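Flavodoxin (Aquifex aeolicus, PDB 2ARK) probably acts as a low-potential electron donor to redox enzymes, carrying its electrons on a bound FMN cofactor. Local coordinates at residues G98-G103 against K131-H136; H41-T46 against S68-R73. One frame throughout, in Å; residues are numbered along the deposited sequence.

Contact 1. Residues G98-G103 against K131-H136; sequences GGWGGG and KKFTLH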
loop_
_atom_site.group_PDB
_atom_site.type_symbol
_atom_site.label_atom_id
_atom_site.label_comp_id
_atom_site.label_asym_id
_atom_site.label_seq_id
_atom_site.Cartn_x
_atom_site.Cartn_y
_atom_site.Cartn_z
ATOM N N GLY A 98 -15.930 -8.317 -5.416
ATOM C CA GLY A 98 -16.577 -9.269 -6.299
ATOM C C GLY A 98 -16.074 -10.673 -6.024
ATOM O O GLY A 98 -16.787 -11.651 -6.234
ATOM N N GLY A 99 -14.855 -10.771 -5.510
ATOM C CA GLY A 99 -14.212 -12.062 -5.356
ATOM C C GLY A 99 -13.068 -12.015 -4.373
ATOM O O GLY A 99 -12.497 -10.939 -4.134
ATOM N N TRP A 100 -12.770 -13.174 -3.771
ATOM C CA TRP A 100 -11.518 -13.384 -3.042
ATOM C C TRP A 100 -10.370 -13.253 -4.019
ATOM O O TRP A 100 -10.413 -13.810 -5.138
ATOM C CB TRP A 100 -11.506 -14.761 -2.345
ATOM C CG TRP A 100 -12.597 -14.834 -1.384
ATOM C CD1 TRP A 100 -13.814 -15.447 -1.557
ATOM C CD2 TRP A 100 -12.651 -14.172 -0.115
ATOM N NE1 TRP A 100 -14.611 -15.232 -0.445
ATOM C CE2 TRP A 100 -13.921 -14.452 0.453
ATOM C CE3 TRP A 100 -11.741 -13.383 0.611
ATOM C CZ2 TRP A 100 -14.301 -13.974 1.720
ATOM C CZ3 TRP A 100 -12.129 -12.899 1.882
ATOM C CH2 TRP A 100 -13.394 -13.206 2.416
ATOM N N GLY A 101 -9.357 -12.505 -3.598
ATOM C CA GLY A 101 -8.238 -12.140 -4.462
ATOM C C GLY A 101 -8.570 -10.919 -5.316
ATOM O O GLY A 101 -7.808 -10.547 -6.206
ATOM N N GLY A 102 -9.707 -10.294 -5.008
ATOM C CA GLY A 102 -10.270 -9.207 -5.803
ATOM C C GLY A 102 -9.914 -7.835 -5.326
ATOM O O GLY A 102 -10.237 -6.845 -5.984
ATOM N N GLY A 103 -9.290 -7.746 -4.162
ATOM C CA GLY A 103 -8.702 -6.475 -3.750
ATOM C C GLY A 103 -9.340 -5.856 -2.554
ATOM O O GLY A 103 -9.173 -4.671 -2.341
ATOM N N LYS A 131 -11.666 -20.642 11.478
ATOM C CA LYS A 131 -10.406 -21.390 11.474
ATOM C C LYS A 131 -9.407 -20.771 10.484
ATOM O O LYS A 131 -8.210 -20.695 10.771
ATOM C CB LYS A 131 -10.696 -22.844 11.119
ATOM C CG LYS A 131 -9.703 -23.846 11.603
ATOM C CD LYS A 131 -10.345 -25.234 11.445
ATOM C CE LYS A 131 -9.897 -26.226 12.523
ATOM N NZ LYS A 131 -10.899 -27.289 12.638
ATOM N N LYS A 132 -9.923 -20.336 9.332
ATOM C CA LYS A 132 -9.135 -19.666 8.288
ATOM C C LYS A 132 -9.761 -18.306 7.930
ATOM O O LYS A 132 -9.757 -17.890 6.772
ATOM C CB LYS A 132 -9.068 -20.551 7.033
ATOM C CG LYS A 132 -8.199 -21.741 7.195
ATOM C CD LYS A 132 -7.796 -22.380 5.872
ATOM C CE LYS A 132 -6.477 -23.170 6.066
ATOM N NZ LYS A 132 -5.357 -22.309 6.694
ATOM N N PHE A 133 -10.326 -17.628 8.915
ATOM C CA PHE A 133 -11.033 -16.412 8.634
ATOM C C PHE A 133 -10.710 -15.304 9.643
ATOM O O PHE A 133 -11.038 -15.411 10.835
ATOM C CB PHE A 133 -12.553 -16.650 8.497
ATOM C CG PHE A 133 -13.217 -15.667 7.585
ATOM C CD1 PHE A 133 -13.714 -14.459 8.080
ATOM C CD2 PHE A 133 -13.288 -15.907 6.223
ATOM C CE1 PHE A 133 -14.276 -13.504 7.227
ATOM C CE2 PHE A 133 -13.879 -14.976 5.356
ATOM C CZ PHE A 133 -14.361 -13.763 5.859
ATOM N N THR A 134 -10.097 -14.225 9.133
ATOM C CA THR A 134 -9.678 -13.109 9.971
ATOM C C THR A 134 -9.961 -11.725 9.361
ATOM O O THR A 134 -10.720 -11.598 8.393
ATOM C CB THR A 134 -8.223 -13.285 10.464
ATOM O OG1 THR A 134 -7.969 -12.382 11.535
ATOM C CG2 THR A 134 -7.185 -13.107 9.351
ATOM N N LEU A 135 -9.380 -10.677 9.945
ATOM C CA LEU A 135 -9.740 -9.317 9.574
ATOM C C LEU A 135 -8.622 -8.340 9.944
ATOM O O LEU A 135 -8.858 -7.249 10.504
ATOM C CB LEU A 135 -11.097 -8.942 10.202
ATOM C CG LEU A 135 -11.396 -9.036 11.711
ATOM C CD1 LEU A 135 -12.330 -7.879 12.119
ATOM C CD2 LEU A 135 -11.981 -10.417 12.106
ATOM N N HIS A 136 -7.402 -8.719 9.555
ATOM C CA HIS A 136 -6.184 -8.006 9.942
ATOM C C HIS A 136 -6.089 -6.530 9.558
ATOM O O HIS A 136 -5.426 -5.745 10.261
ATOM C CB HIS A 136 -4.924 -8.760 9.448
ATOM C CG HIS A 136 -4.693 -10.060 10.134
ATOM N ND1 HIS A 136 -5.491 -10.519 11.160
ATOM C CD2 HIS A 136 -3.732 -10.998 9.962
ATOM C CE1 HIS A 136 -5.042 -11.684 11.582
ATOM N NE2 HIS A 136 -3.971 -11.993 10.876
#
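Gly99 O, the carbonyl just ahead of the Trp100 whose indole meets Phe133, takes two bonds: a weak one from Gly102 N at 3.0 Å, closing a type II beta turn, and one with Ser97 OG. Trp100 and Gly101 are the two middle residues of that turn. Gly101 has a positive phi of 84°, and a beta carbon on Gly102 would collide with Gly99 O, so the glycine-rich sequence suits this tight bend. The bend presents Trp100, with CG anti to its carbonyl carbon (chi1 -61°), to the segment 131-136. Phe133 holds its CG anti to the backbone N, which brings CE2 and CZ up to the indole. The touch is made by the far end of the six-membered ring: CH2 of Trp100 comes to 3.5 Å from Phe133 CE2, and Trp100 CH2 lies 3.6 Å from Phe133 CZ. The rings meet obliquely, planes at 86° and centroids 5.7 Å apart. No hydrogen bond joins the segments. In flavodoxins the loop after the strand corresponding to 90-97 usually borders the flavin ring, and 98-103 probably does likewise. Trp100 also meets Trp100 and Phe133 of the second subunit, placing the aromatic pair in a subunit interface. Within its own chain, the pair joins the loop between strand 90-97 and helix 104-117 to the short strand 133-135, with Phe133 resting on helix 148-168 at Glu149, Glu150 and Ala153, and Leu135 backbone-bonded to Val125 of strand 121-128.

Contact 2. Residues H41-T46 against S68-R73; sequences HVDEAT and SWKMKR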
loop_
_atom_site.group_PDB
_atom_site.type_symbol
_atom_site.label_atom_id
_atom_site.label_comp_id
_atom_site.label_asym_id
_atom_site.label_seq_id
_atom_site.Cartn_x
_atom_site.Cartn_y
_atom_site.Cartn_z
ATOM N N HIS A 41 -25.366 5.985 5.653
ATOM C CA HIS A 41 -24.849 5.956 4.286
ATOM C C HIS A 41 -24.074 7.296 4.048
ATOM O O HIS A 41 -24.421 8.337 4.625
ATOM C CB HIS A 41 -26.007 5.743 3.289
ATOM C CG HIS A 41 -25.589 5.741 1.851
ATOM N ND1 HIS A 41 -25.010 4.648 1.241
ATOM C CD2 HIS A 41 -25.667 6.698 0.897
ATOM C CE1 HIS A 41 -24.730 4.939 -0.019
ATOM N NE2 HIS A 41 -25.114 6.180 -0.252
ATOM N N VAL A 42 -23.024 7.257 3.228
ATOM C CA VAL A 42 -22.259 8.461 2.893
ATOM C C VAL A 42 -23.103 9.699 2.454
ATOM O O VAL A 42 -22.769 10.825 2.841
ATOM C CB VAL A 42 -21.113 8.171 1.877
ATOM C CG1 VAL A 42 -21.643 7.746 0.542
ATOM C CG2 VAL A 42 -20.250 9.376 1.701
ATOM N N ASP A 43 -24.174 9.491 1.669
ATOM C CA ASP A 43 -25.048 10.585 1.206
ATOM C C ASP A 43 -25.861 11.184 2.355
ATOM O O ASP A 43 -26.357 12.303 2.241
ATOM C CB ASP A 43 -26.101 10.101 0.205
ATOM C CG ASP A 43 -25.527 9.559 -1.092
ATOM O OD1 ASP A 43 -24.441 9.999 -1.557
ATOM O OD2 ASP A 43 -26.223 8.677 -1.650
ATOM N N GLU A 44 -26.026 10.416 3.427
ATOM C CA GLU A 44 -26.750 10.810 4.628
ATOM C C GLU A 44 -25.846 11.574 5.599
ATOM O O GLU A 44 -26.310 12.431 6.324
ATOM C CB GLU A 44 -27.176 9.517 5.325
ATOM C CG GLU A 44 -28.591 9.378 5.805
ATOM C CD GLU A 44 -28.787 8.093 6.686
ATOM O OE1 GLU A 44 -28.139 7.021 6.417
ATOM O OE2 GLU A 44 -29.619 8.174 7.643
ATOM N N ALA A 45 -24.558 11.232 5.623
ATOM C CA ALA A 45 -23.613 11.644 6.672
ATOM C C ALA A 45 -23.199 13.112 6.651
ATOM O O ALA A 45 -23.199 13.758 5.599
ATOM C CB ALA A 45 -22.372 10.760 6.641
ATOM N N THR A 46 -22.842 13.631 7.824
ATOM C CA THR A 46 -22.446 15.033 7.944
ATOM C C THR A 46 -21.097 15.167 8.651
ATOM O O THR A 46 -20.664 14.266 9.364
ATOM C CB THR A 46 -23.489 15.859 8.734
ATOM O OG1 THR A 46 -23.657 15.276 10.031
ATOM C CG2 THR A 46 -24.838 15.880 8.035
ATOM N N SER A 68 -14.551 3.891 -2.771
ATOM C CA SER A 68 -15.376 4.461 -3.807
ATOM C C SER A 68 -15.165 5.974 -3.918
ATOM O O SER A 68 -14.692 6.664 -2.972
ATOM C CB SER A 68 -16.833 4.170 -3.510
ATOM O OG SER A 68 -17.265 4.979 -2.455
ATOM N N TRP A 69 -15.536 6.498 -5.066
ATOM C CA TRP A 69 -15.370 7.905 -5.303
ATOM C C TRP A 69 -16.281 8.748 -4.386
ATOM O O TRP A 69 -15.891 9.878 -3.996
ATOM C CB TRP A 69 -15.531 8.231 -6.795
ATOM C CG TRP A 69 -16.923 8.254 -7.340
ATOM C CD1 TRP A 69 -17.532 7.272 -8.060
ATOM C CD2 TRP A 69 -17.874 9.355 -7.275
ATOM N NE1 TRP A 69 -18.805 7.681 -8.437
ATOM C CE2 TRP A 69 -19.051 8.927 -7.927
ATOM C CE3 TRP A 69 -17.849 10.639 -6.690
ATOM C CZ2 TRP A 69 -20.192 9.746 -8.038
ATOM C CZ3 TRP A 69 -18.985 11.441 -6.777
ATOM C CH2 TRP A 69 -20.140 10.999 -7.471
ATOM N N LYS A 70 -17.459 8.212 -4.026
ATOM C CA LYS A 70 -18.360 8.952 -3.143
ATOM C C LYS A 70 -17.785 9.000 -1.722
ATOM O O LYS A 70 -17.898 10.027 -1.066
ATOM C CB LYS A 70 -19.835 8.458 -3.185
ATOM C CG LYS A 70 -20.692 9.090 -4.319
ATOM C CD LYS A 70 -22.170 8.772 -4.150
ATOM C CE LYS A 70 -23.046 9.249 -5.297
ATOM N NZ LYS A 70 -24.516 8.811 -5.201
HETATM N N MSE A 71 -17.139 7.930 -1.258
HETATM C CA MSE A 71 -16.500 7.996 0.040
HETATM C C MSE A 71 -15.288 8.926 0.038
HETATM O O MSE A 71 -15.099 9.707 0.954
HETATM C CB MSE A 71 -16.147 6.618 0.570
HETATM C CG MSE A 71 -15.615 6.658 1.982
HETATM SE SE MSE A 71 -17.010 7.217 3.330
HETATM C CE MSE A 71 -18.166 5.625 3.315
ATOM N N LYS A 72 -14.484 8.845 -1.014
ATOM C CA LYS A 72 -13.367 9.743 -1.223
ATOM C C LYS A 72 -13.834 11.203 -1.259
ATOM O O LYS A 72 -13.197 12.079 -0.649
ATOM C CB LYS A 72 -12.623 9.348 -2.523
ATOM C CG LYS A 72 -11.323 10.077 -2.751
ATOM C CD LYS A 72 -10.179 9.594 -1.816
ATOM C CE LYS A 72 -9.186 10.721 -1.477
ATOM N NZ LYS A 72 -8.703 11.359 -2.733
ATOM N N ARG A 73 -14.955 11.478 -1.929
ATOM C CA ARG A 73 -15.441 12.867 -2.044
ATOM C C ARG A 73 -15.909 13.418 -0.693
ATOM O O ARG A 73 -15.704 14.590 -0.379
ATOM C CB ARG A 73 -16.552 12.953 -3.079
ATOM C CG ARG A 73 -17.189 14.341 -3.284
ATOM C CD ARG A 73 -18.657 14.098 -3.356
ATOM N NE ARG A 73 -19.178 14.421 -4.640
ATOM C CZ ARG A 73 -20.334 14.007 -5.154
ATOM N NH1 ARG A 73 -20.633 14.458 -6.356
ATOM N NH2 ARG A 73 -21.163 13.150 -4.528
#
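Val42 points at helix 69-78 and lies across from its first turn, between Lys70 and Met71. Val42 CG2, anti to the backbone N, meets the helix backbone, 3.7 Å from Lys70 O, whereas Val42 CG1 faces the root of the lysine chain, 4.2 Å from Lys70 CB. Met71, a selenomethionine, leaves the helix to one side, but bends at chi2 and chi3 (67° and 70°) bring its CE back to 4.2 Å from Val42 CB. Lys70, extended beyond CG, runs outward toward solvent and passes the Asp43 carboxylate at a slant. Asp43 OD1 lies 3.7 Å from Lys70 CD, and the salt bridge from Asp43 OD1 to Lys70 NZ is long at 3.8 Å. Asp43 OD2 also receives a weak, bent bond from His41 NE2, which may help to orient the carboxylate. With an alanine in place of Lys70, the Asp43 carboxylate would probably lose its charged mate and the methylene beside OD1. Ser68 OG caps the helix, taking Met71 N at 3.2 Å, and also bonds Asp12 OD2; Met71 packs against Ile10 and Met114. So the loop between strand 35-41 and helix 47-52 packs on the start of helix 69-78 in the flavodoxin fold. The buried Val42 and Met71 thus meet through carbon alone, while the long ion pair on their solvent side is likely to add only a modest electrostatic pull.

Overall arrangement
Neither contact belongs to the centre of the molecule; both are partly buried, their centres about 24 Å apart. Their segments share no helix or strand, though helix 104-117 follows the loop of contact 1 and carries Met114, on which Met71 of contact 2 packs. Both use a loop following the C-terminal end of a parallel strand, 35-41 or 90-97, where flavodoxins bind FMN. Contact 1 is the smaller and wholly aromatic, resting on a single ring pair that the second subunit extends. Contact 2 buries nearly three times as much surface and grades from an apolar inner side to a charged, more exposed side; its helix meets the fourth subunit through Trp69, Lys72 and Arg73.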